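Local atomic coordinates of Iron(III) ABC transporter, periplasmic iron-compound-binding protein (Vibrio cholerae, PDB entry 3TEF), a protein that probably binds iron(III)-loaded catecholate siderophores in the periplasm and hands them to an ABC transporter for import. Residues A[21-26]-A[73-78]; A[37-42]-A[58-63]; A[83-88]-A[100-105]. All coordinates share one frame; numbering follows the deposited sequence.

All three contacts lie in or against the small parallel sheet with strand order 42-43, 22-25, 82-85, 102-104. Contact 3 pairs the last two strands. Contact 1 lays helix 72-77 against strand 22-25, and its centre is about 11 Å from that of contact 3. A probable hydrogen bond from Ile25 N to Val84 O, 2.9 Å, links strands 22-25 and 82-85. Contact 2 lies at the 42-43 edge, its centre about 9 Å from that of contact 1, and is nested in the chain loop that contact 1 closes. The join there includes a probable hydrogen bond from Val41 N to Val22 O, 2.8 Å. Contacts 2 and 3 do not touch; their nearest atoms are about 7 Å apart.

Contact 1 of 3, residues A[21-26]-A[73-78]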
loop_
_atom_site.group_PDB
_atom_site.type_symbol
_atom_site.label_atom_id
_atom_site.label_comp_id
_atom_site.label_asym_id
_atom_site.label_seq_id
_atom_site.Cartn_x
_atom_site.Cartn_y
_atom_site.Cartn_z
ATOM N N ARG A 21 -15.476 -2.983 19.158
ATOM C CA ARG A 21 -14.093 -3.318 19.480
ATOM C C ARG A 21 -13.404 -3.870 18.235
ATOM O O ARG A 21 -13.696 -4.977 17.784
ATOM C CB ARG A 21 -14.040 -4.330 20.632
ATOM C CG ARG A 21 -14.690 -3.822 21.923
ATOM C CD ARG A 21 -14.558 -4.834 23.054
ATOM N NE ARG A 21 -13.155 -5.071 23.372
ATOM C CZ ARG A 21 -12.398 -4.246 24.090
ATOM N NH1 ARG A 21 -12.906 -3.109 24.568
ATOM N NH2 ARG A 21 -11.132 -4.552 24.324
ATOM N N VAL A 22 -12.513 -3.073 17.665
ATOM C CA VAL A 22 -11.845 -3.431 16.420
ATOM C C VAL A 22 -10.353 -3.601 16.674
ATOM O O VAL A 22 -9.711 -2.731 17.260
ATOM C CB VAL A 22 -12.040 -2.335 15.355
ATOM C CG1 VAL A 22 -11.372 -2.733 14.041
ATOM C CG2 VAL A 22 -13.516 -2.056 15.160
ATOM N N VAL A 23 -9.812 -4.729 16.228
ATOM C CA VAL A 23 -8.378 -4.990 16.288
ATOM C C VAL A 23 -7.857 -4.854 14.862
ATOM O O VAL A 23 -8.476 -5.362 13.921
ATOM C CB VAL A 23 -8.111 -6.418 16.812
ATOM C CG1 VAL A 23 -6.654 -6.838 16.586
ATOM C CG2 VAL A 23 -8.480 -6.509 18.276
ATOM N N VAL A 24 -6.734 -4.164 14.692
ATOM C CA VAL A 24 -6.209 -3.925 13.356
ATOM C C VAL A 24 -4.757 -4.380 13.240
ATOM O O VAL A 24 -3.890 -3.958 14.024
ATOM C CB VAL A 24 -6.311 -2.425 12.965
ATOM C CG1 VAL A 24 -5.854 -2.228 11.530
ATOM C CG2 VAL A 24 -7.739 -1.918 13.145
ATOM N N ILE A 25 -4.494 -5.238 12.255
ATOM C CA ILE A 25 -3.126 -5.609 11.920
ATOM C C ILE A 25 -2.819 -5.082 10.514
ATOM O O ILE A 25 -3.604 -5.288 9.588
ATOM C CB ILE A 25 -2.946 -7.126 11.963
ATOM C CG1 ILE A 25 -3.152 -7.607 13.407
ATOM C CG2 ILE A 25 -1.553 -7.495 11.483
ATOM C CD1 ILE A 25 -3.217 -9.119 13.548
ATOM N N GLY A 26 -1.695 -4.385 10.359
ATOM C CA GLY A 26 -1.344 -3.804 9.069
ATOM C C GLY A 26 -1.478 -2.284 9.079
ATOM O O GLY A 26 -2.459 -1.742 9.593
ATOM N N GLU A 73 -3.062 -14.737 21.406
ATOM C CA GLU A 73 -3.465 -14.700 22.804
ATOM C C GLU A 73 -3.973 -13.315 23.203
ATOM O O GLU A 73 -5.036 -13.184 23.807
ATOM C CB GLU A 73 -2.322 -15.172 23.712
ATOM C CG GLU A 73 -1.830 -16.587 23.380
ATOM C CD GLU A 73 -0.650 -17.032 24.239
ATOM O OE1 GLU A 73 -0.173 -16.232 25.077
ATOM O OE2 GLU A 73 -0.197 -18.186 24.073
ATOM N N THR A 74 -3.232 -12.275 22.843
ATOM C CA THR A 74 -3.643 -10.926 23.209
ATOM C C THR A 74 -4.923 -10.546 22.474
ATOM O O THR A 74 -5.829 -9.959 23.054
ATOM C CB THR A 74 -2.540 -9.899 22.912
ATOM O OG1 THR A 74 -1.408 -10.180 23.744
ATOM C CG2 THR A 74 -3.035 -8.482 23.199
ATOM N N ILE A 75 -4.998 -10.899 21.195
ATOM C CA ILE A 75 -6.189 -10.595 20.415
ATOM C C ILE A 75 -7.434 -11.206 21.065
ATOM O O ILE A 75 -8.474 -10.552 21.187
ATOM C CB ILE A 75 -6.021 -11.056 18.957
ATOM C CG1 ILE A 75 -4.885 -10.250 18.308
ATOM C CG2 ILE A 75 -7.335 -10.903 18.183
ATOM C CD1 ILE A 75 -4.549 -10.627 16.879
ATOM N N TYR A 76 -7.324 -12.464 21.491
ATOM C CA TYR A 76 -8.451 -13.132 22.135
ATOM C C TYR A 76 -8.859 -12.399 23.408
ATOM O O TYR A 76 -10.046 -12.211 23.678
ATOM C CB TYR A 76 -8.113 -14.588 22.463
ATOM C CG TYR A 76 -9.258 -15.314 23.129
ATOM C CD1 TYR A 76 -10.337 -15.772 22.387
ATOM C CD2 TYR A 76 -9.271 -15.523 24.502
ATOM C CE1 TYR A 76 -11.398 -16.429 22.994
ATOM C CE2 TYR A 76 -10.331 -16.175 25.118
ATOM C CZ TYR A 76 -11.389 -16.621 24.362
ATOM O OH TYR A 76 -12.440 -17.277 24.970
ATOM N N THR A 77 -7.864 -11.978 24.176
ATOM C CA THR A 77 -8.099 -11.252 25.421
ATOM C C THR A 77 -8.846 -9.936 25.191
ATOM O O THR A 77 -9.645 -9.511 26.028
ATOM C CB THR A 77 -6.775 -10.964 26.131
ATOM O OG1 THR A 77 -6.151 -12.206 26.491
ATOM C CG2 THR A 77 -7.006 -10.140 27.383
ATOM N N GLN A 78 -8.595 -9.304 24.048
ATOM C CA GLN A 78 -9.240 -8.037 23.718
ATOM C C GLN A 78 -10.713 -8.147 23.312
ATOM O O GLN A 78 -11.385 -7.133 23.150
ATOM C CB GLN A 78 -8.434 -7.292 22.644
ATOM C CG GLN A 78 -7.061 -6.876 23.111
ATOM C CD GLN A 78 -7.134 -5.823 24.199
ATOM O OE1 GLN A 78 -7.725 -4.763 23.999
ATOM N NE2 GLN A 78 -6.562 -6.117 25.358
#
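The guanidinium edge of Arg21 takes Gln78 O in its plane. NE and NH2 both grip this one atom, side-on. Arg21 NE to Gln78 O is 2.7 Å, and the donor stands nearly along the C=O axis. Arg21 NH2 to Gln78 O is 2.8 Å, with the donor tilted 21° from the carbonyl plane. Two bonds to one acceptor hold the rotation of the guanidinium. The Arg21 chain bends at chi3 (62°), which turns NE towards this oxygen. The side-chain amide of Gln78 is turned 46° from the guanidinium plane. Its OE1 lies 3.4 Å from Arg21 NH2, but at a poor angle for a hydrogen bond.

Beyond this polar end the contact is apolar. Val23 CG1 faces Ile75 CG1 at 4.2 Å. Ile25 and Ile75 meet through their CD1 atoms, 3.9 Å apart, with the two side chains crossing at about a right angle. Val23 CG2 also lies near Gln78 CB, at 4.4 Å.

This is helix-on-sheet packing in an alpha/beta domain. Val23 and Ile25 point to helix 72-77, while Val24 packs on helix 27-35. Ile75 also touches Ile83 of strand 82-85, and Gln78 touches Ala42, so Ile75 and Gln78 between them touch residues of three adjacent strands.

Contact 2 of 3, residues A[37-42]-A[58-63]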
loop_
_atom_site.group_PDB
_atom_site.type_symbol
_atom_site.label_atom_id
_atom_site.label_comp_id
_atom_site.label_asym_id
_atom_site.label_seq_id
_atom_site.Cartn_x
_atom_site.Cartn_y
_atom_site.Cartn_z
ATOM N N GLY A 37 -12.241 7.763 10.992
ATOM C CA GLY A 37 -12.690 8.177 12.307
ATOM C C GLY A 37 -12.967 7.071 13.300
ATOM O O GLY A 37 -13.599 7.299 14.327
ATOM N N ILE A 38 -12.492 5.867 12.999
ATOM C CA ILE A 38 -12.689 4.725 13.891
ATOM C C ILE A 38 -11.455 4.512 14.768
ATOM O O ILE A 38 -10.335 4.601 14.275
ATOM C CB ILE A 38 -12.940 3.435 13.077
ATOM C CG1 ILE A 38 -14.147 3.599 12.136
ATOM C CG2 ILE A 38 -13.067 2.234 14.005
ATOM C CD1 ILE A 38 -15.442 3.974 12.837
ATOM N N GLU A 39 -11.647 4.231 16.058
ATOM C CA GLU A 39 -10.506 4.026 16.947
ATOM C C GLU A 39 -10.443 2.579 17.426
ATOM O O GLU A 39 -11.325 2.128 18.142
ATOM C CB GLU A 39 -10.551 4.962 18.158
ATOM C CG GLU A 39 -9.285 4.891 19.006
ATOM C CD GLU A 39 -9.354 5.742 20.253
ATOM O OE1 GLU A 39 -10.395 6.399 20.469
ATOM O OE2 GLU A 39 -8.362 5.758 21.011
ATOM N N PRO A 40 -9.378 1.865 17.050
ATOM C CA PRO A 40 -9.241 0.439 17.387
ATOM C C PRO A 40 -8.864 0.248 18.847
ATOM O O PRO A 40 -8.410 1.203 19.496
ATOM C CB PRO A 40 -8.074 -0.014 16.513
ATOM C CG PRO A 40 -7.229 1.233 16.380
ATOM C CD PRO A 40 -8.230 2.373 16.277
ATOM N N VAL A 41 -9.055 -0.966 19.350
ATOM C CA VAL A 41 -8.702 -1.304 20.718
ATOM C C VAL A 41 -7.324 -1.954 20.847
ATOM O O VAL A 41 -6.760 -2.000 21.943
ATOM C CB VAL A 41 -9.761 -2.212 21.390
ATOM C CG1 VAL A 41 -11.113 -1.511 21.444
ATOM C CG2 VAL A 41 -9.864 -3.557 20.677
ATOM N N ALA A 42 -6.786 -2.443 19.733
ATOM C CA ALA A 42 -5.467 -3.066 19.707
ATOM C C ALA A 42 -4.937 -3.025 18.276
ATOM O O ALA A 42 -5.719 -3.044 17.317
ATOM C CB ALA A 42 -5.537 -4.495 20.213
ATOM N N SER A 58 2.037 3.752 20.967
ATOM C CA SER A 58 2.148 3.664 22.426
ATOM C C SER A 58 1.382 2.498 23.046
ATOM O O SER A 58 0.530 1.879 22.402
ATOM C CB SER A 58 1.716 4.972 23.090
ATOM O OG SER A 58 0.332 4.957 23.369
ATOM N N ASP A 59 1.689 2.227 24.312
ATOM C CA ASP A 59 1.040 1.162 25.079
ATOM C C ASP A 59 -0.406 1.482 25.414
ATOM O O ASP A 59 -1.081 0.668 26.038
ATOM C CB ASP A 59 1.767 0.925 26.402
ATOM C CG ASP A 59 3.134 0.321 26.218
ATOM O OD1 ASP A 59 3.355 -0.342 25.180
ATOM O OD2 ASP A 59 3.984 0.508 27.118
ATOM N N LYS A 60 -0.888 2.662 25.038
ATOM C CA LYS A 60 -2.318 2.927 25.154
ATOM C C LYS A 60 -3.066 1.869 24.319
ATOM O O LYS A 60 -4.180 1.464 24.642
ATOM C CB LYS A 60 -2.669 4.331 24.668
ATOM C CG LYS A 60 -4.135 4.658 24.822
ATOM C CD LYS A 60 -4.447 6.083 24.403
ATOM C CE LYS A 60 -5.948 6.313 24.370
ATOM N NZ LYS A 60 -6.268 7.675 23.881
ATOM N N TYR A 61 -2.427 1.435 23.242
ATOM C CA TYR A 61 -3.000 0.416 22.365
ATOM C C TYR A 61 -2.198 -0.883 22.470
ATOM O O TYR A 61 -1.051 -0.948 22.038
ATOM C CB TYR A 61 -3.011 0.938 20.925
ATOM C CG TYR A 61 -3.780 2.227 20.787
ATOM C CD1 TYR A 61 -5.150 2.212 20.584
ATOM C CD2 TYR A 61 -3.142 3.473 20.915
ATOM C CE1 TYR A 61 -5.869 3.366 20.475
ATOM C CE2 TYR A 61 -3.859 4.641 20.799
ATOM C CZ TYR A 61 -5.224 4.580 20.587
ATOM O OH TYR A 61 -5.952 5.740 20.476
ATOM N N PRO A 62 -2.799 -1.929 23.064
ATOM C CA PRO A 62 -2.108 -3.212 23.229
ATOM C C PRO A 62 -1.677 -3.776 21.881
ATOM O O PRO A 62 -2.363 -3.556 20.888
ATOM C CB PRO A 62 -3.177 -4.113 23.853
ATOM C CG PRO A 62 -4.089 -3.167 24.561
ATOM C CD PRO A 62 -4.126 -1.926 23.698
ATOM N N SER A 63 -0.554 -4.484 21.862
ATOM C CA SER A 63 -0.007 -5.023 20.629
ATOM C C SER A 63 -0.795 -6.236 20.176
ATOM O O SER A 63 -0.974 -7.185 20.935
ATOM C CB SER A 63 1.443 -5.450 20.816
ATOM O OG SER A 63 1.916 -6.059 19.627
HETATM O O HOH W 1 -7.009 0.799 23.921
#
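Glu39 and Tyr61 join two irregular loops at the 42-43 edge of a parallel sheet. The sheet is consistent with one lobe of the two-lobed fold of the periplasmic binding protein family. Residues 37-42 lead from helix 27-35 into strand 42-43, and residues 58-63 lie on the way to helix 72-77.

Glu39 has CG anti to its backbone N (chi1 -173°). The extended remainder of the chain carries the carboxylate to the phenol of Tyr61. The two side chains cross at about a right angle, with carboxylate and ring planes 55° apart. Tyr61 CG is anti to its own carbonyl carbon (chi1 -58°), and from there the ring sets its edge beside Pro40 O.

Pro40 O lies in the ring plane, 3.5 Å from Tyr61 CE1. Over one face sits Lys60 CG, 4.0 Å above the plane and offset toward the rim. The lysine chain is extended throughout. Its NZ stays 4.0 Å from Glu39 OE2, too far for a salt bridge, though the opposite charges may still attract. Tyr61 also meets the ring of Tyr56.

Farther along, Val41 O lies 3.2 Å from Pro62 CD. A water donates to Lys60 O and weakly to Val41 O. Ala42 CB packs on Pro62 CB at 4.4 Å. An ST turn holds the backbone at Lys60, whose N donates to Ser58 OG. Tyr61 OH donates to Glu39 OE2 in a very short hydrogen bond of 2.5 Å.

Contact 3 of 3, residues A[83-88]-A[100-105]; sequences IVIGPR and APTIVF
Ile83 sits opposite Thr102 and bonds the residues flanking it, within a ladder between two parallel strands. Ile83 N donates to Pro101 O, and Ile103 N to Ile83 O, each at 2.9 Å. Ile85 N then bonds Ile103 O, and Phe105 N reaches Ile85 O at 2.7 Å. CA-H...O contacts lie between these bonds, such as Thr102 CA to Ile83 O.

Side chains pair on both faces. Ile83 CD1 touches Ala100 CB at 4.1 Å and Thr102 OG1 at 3.7 Å. On that same face Ile85 CG1 stands between its backbone N and carbonyl carbon (chi1 72°), the placement in which it meets Val104 CG2 at 3.8 Å. On the other face Val84 CG1 rests on Phe105 CB, 3.8 Å away.

The strands form a beta-alpha-beta unit, with helix 93-99 as the crossover from strand 82-85 to 102-104. The strand directions differ by 20°.

Thr102 OG1 turns back within its own segment and donates to Ala100 O at 2.9 Å. Thr102 O is held by Tyr93 OH and Thr13 OG1. Val84 and Phe105 pack on helix 27-35, and Phe105 also meets helix 113-128 through Trp121 and Leu124.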
loop_
_atom_site.group_PDB
_atom_site.type_symbol
_atom_site.label_atom_id
_atom_site.label_comp_id
_atom_site.label_asym_id
_atom_site.label_seq_id
_atom_site.Cartn_x
_atom_site.Cartn_y
_atom_site.Cartn_z
ATOM N N ILE A 83 -11.828 -8.097 13.468
ATOM C CA ILE A 83 -10.397 -8.018 13.223
ATOM C C ILE A 83 -10.187 -7.637 11.749
ATOM O O ILE A 83 -10.703 -8.290 10.849
ATOM C CB ILE A 83 -9.715 -9.355 13.478
ATOM C CG1 ILE A 83 -9.956 -9.801 14.919
ATOM C CG2 ILE A 83 -8.227 -9.276 13.168
ATOM C CD1 ILE A 83 -9.710 -11.288 15.146
ATOM N N VAL A 84 -9.457 -6.557 11.505
ATOM C CA VAL A 84 -9.097 -6.184 10.132
ATOM C C VAL A 84 -7.603 -6.379 9.917
ATOM O O VAL A 84 -6.792 -5.838 10.674
ATOM C CB VAL A 84 -9.430 -4.721 9.836
ATOM C CG1 VAL A 84 -9.044 -4.383 8.399
ATOM C CG2 VAL A 84 -10.901 -4.453 10.098
ATOM N N ILE A 85 -7.228 -7.145 8.897
ATOM C CA ILE A 85 -5.810 -7.396 8.644
ATOM C C ILE A 85 -5.396 -6.989 7.230
ATOM O O ILE A 85 -6.206 -6.991 6.312
ATOM C CB ILE A 85 -5.407 -8.872 8.923
ATOM C CG1 ILE A 85 -5.973 -9.806 7.847
ATOM C CG2 ILE A 85 -5.894 -9.310 10.298
ATOM C CD1 ILE A 85 -5.648 -11.243 8.084
ATOM N N GLY A 86 -4.124 -6.645 7.068
ATOM C CA GLY A 86 -3.564 -6.390 5.751
ATOM C C GLY A 86 -3.080 -7.681 5.109
ATOM O O GLY A 86 -3.183 -8.755 5.696
ATOM N N PRO A 87 -2.534 -7.584 3.895
ATOM C CA PRO A 87 -2.164 -8.818 3.195
ATOM C C PRO A 87 -0.986 -9.545 3.852
ATOM O O PRO A 87 -0.863 -10.755 3.699
ATOM C CB PRO A 87 -1.790 -8.329 1.788
ATOM C CG PRO A 87 -1.524 -6.864 1.945
ATOM C CD PRO A 87 -2.439 -6.397 3.029
ATOM N N ARG A 88 -0.136 -8.824 4.576
ATOM C CA ARG A 88 1.037 -9.443 5.186
ATOM C C ARG A 88 0.680 -10.525 6.208
ATOM O O ARG A 88 1.416 -11.506 6.377
ATOM C CB ARG A 88 1.928 -8.377 5.834
ATOM C CG ARG A 88 2.743 -7.615 4.814
ATOM C CD ARG A 88 3.522 -6.494 5.475
ATOM N NE ARG A 88 4.381 -5.805 4.521
ATOM C CZ ARG A 88 4.005 -4.777 3.765
ATOM N NH1 ARG A 88 2.766 -4.312 3.824
ATOM N NH2 ARG A 88 4.878 -4.220 2.937
ATOM N N ALA A 100 -12.892 -13.987 15.899
ATOM C CA ALA A 100 -13.927 -13.009 15.609
ATOM C C ALA A 100 -13.995 -12.809 14.113
ATOM O O ALA A 100 -13.059 -13.152 13.398
ATOM C CB ALA A 100 -13.610 -11.684 16.314
ATOM N N PRO A 101 -15.102 -12.248 13.626
ATOM C CA PRO A 101 -15.168 -11.928 12.201
ATOM C C PRO A 101 -13.926 -11.151 11.801
ATOM O O PRO A 101 -13.552 -10.162 12.459
ATOM C CB PRO A 101 -16.421 -11.060 12.099
ATOM C CG PRO A 101 -17.281 -11.561 13.227
ATOM C CD PRO A 101 -16.317 -11.835 14.343
ATOM N N THR A 102 -13.297 -11.605 10.726
ATOM C CA THR A 102 -12.041 -11.035 10.254
ATOM C C THR A 102 -12.187 -10.647 8.783
ATOM O O THR A 102 -12.804 -11.365 7.991
ATOM C CB THR A 102 -10.888 -12.056 10.428
ATOM O OG1 THR A 102 -10.749 -12.378 11.821
ATOM C CG2 THR A 102 -9.579 -11.500 9.903
ATOM N N ILE A 103 -11.650 -9.491 8.421
ATOM C CA ILE A 103 -11.692 -9.042 7.039
ATOM C C ILE A 103 -10.294 -8.695 6.603
ATOM O O ILE A 103 -9.526 -8.095 7.374
ATOM C CB ILE A 103 -12.577 -7.796 6.894
ATOM C CG1 ILE A 103 -14.044 -8.158 7.119
ATOM C CG2 ILE A 103 -12.381 -7.122 5.527
ATOM C CD1 ILE A 103 -14.937 -6.925 7.285
ATOM N N VAL A 104 -9.961 -9.052 5.368
ATOM C CA VAL A 104 -8.684 -8.654 4.791
ATOM C C VAL A 104 -8.841 -7.352 4.013
ATOM O O VAL A 104 -9.793 -7.174 3.257
ATOM C CB VAL A 104 -8.072 -9.744 3.895
ATOM C CG1 VAL A 104 -6.830 -9.206 3.183
ATOM C CG2 VAL A 104 -7.728 -10.963 4.719
ATOM N N PHE A 105 -7.910 -6.431 4.239
ATOM C CA PHE A 105 -7.942 -5.100 3.638
ATOM C C PHE A 105 -6.709 -5.004 2.758
ATOM O O PHE A 105 -5.578 -4.947 3.257
ATOM C CB PHE A 105 -7.921 -4.034 4.765
ATOM C CG PHE A 105 -8.019 -2.603 4.282
ATOM C CD1 PHE A 105 -9.259 -1.991 4.117
ATOM C CD2 PHE A 105 -6.866 -1.856 4.037
ATOM C CE1 PHE A 105 -9.362 -0.678 3.686
ATOM C CE2 PHE A 105 -6.964 -0.531 3.592
ATOM C CZ PHE A 105 -8.217 0.051 3.421
#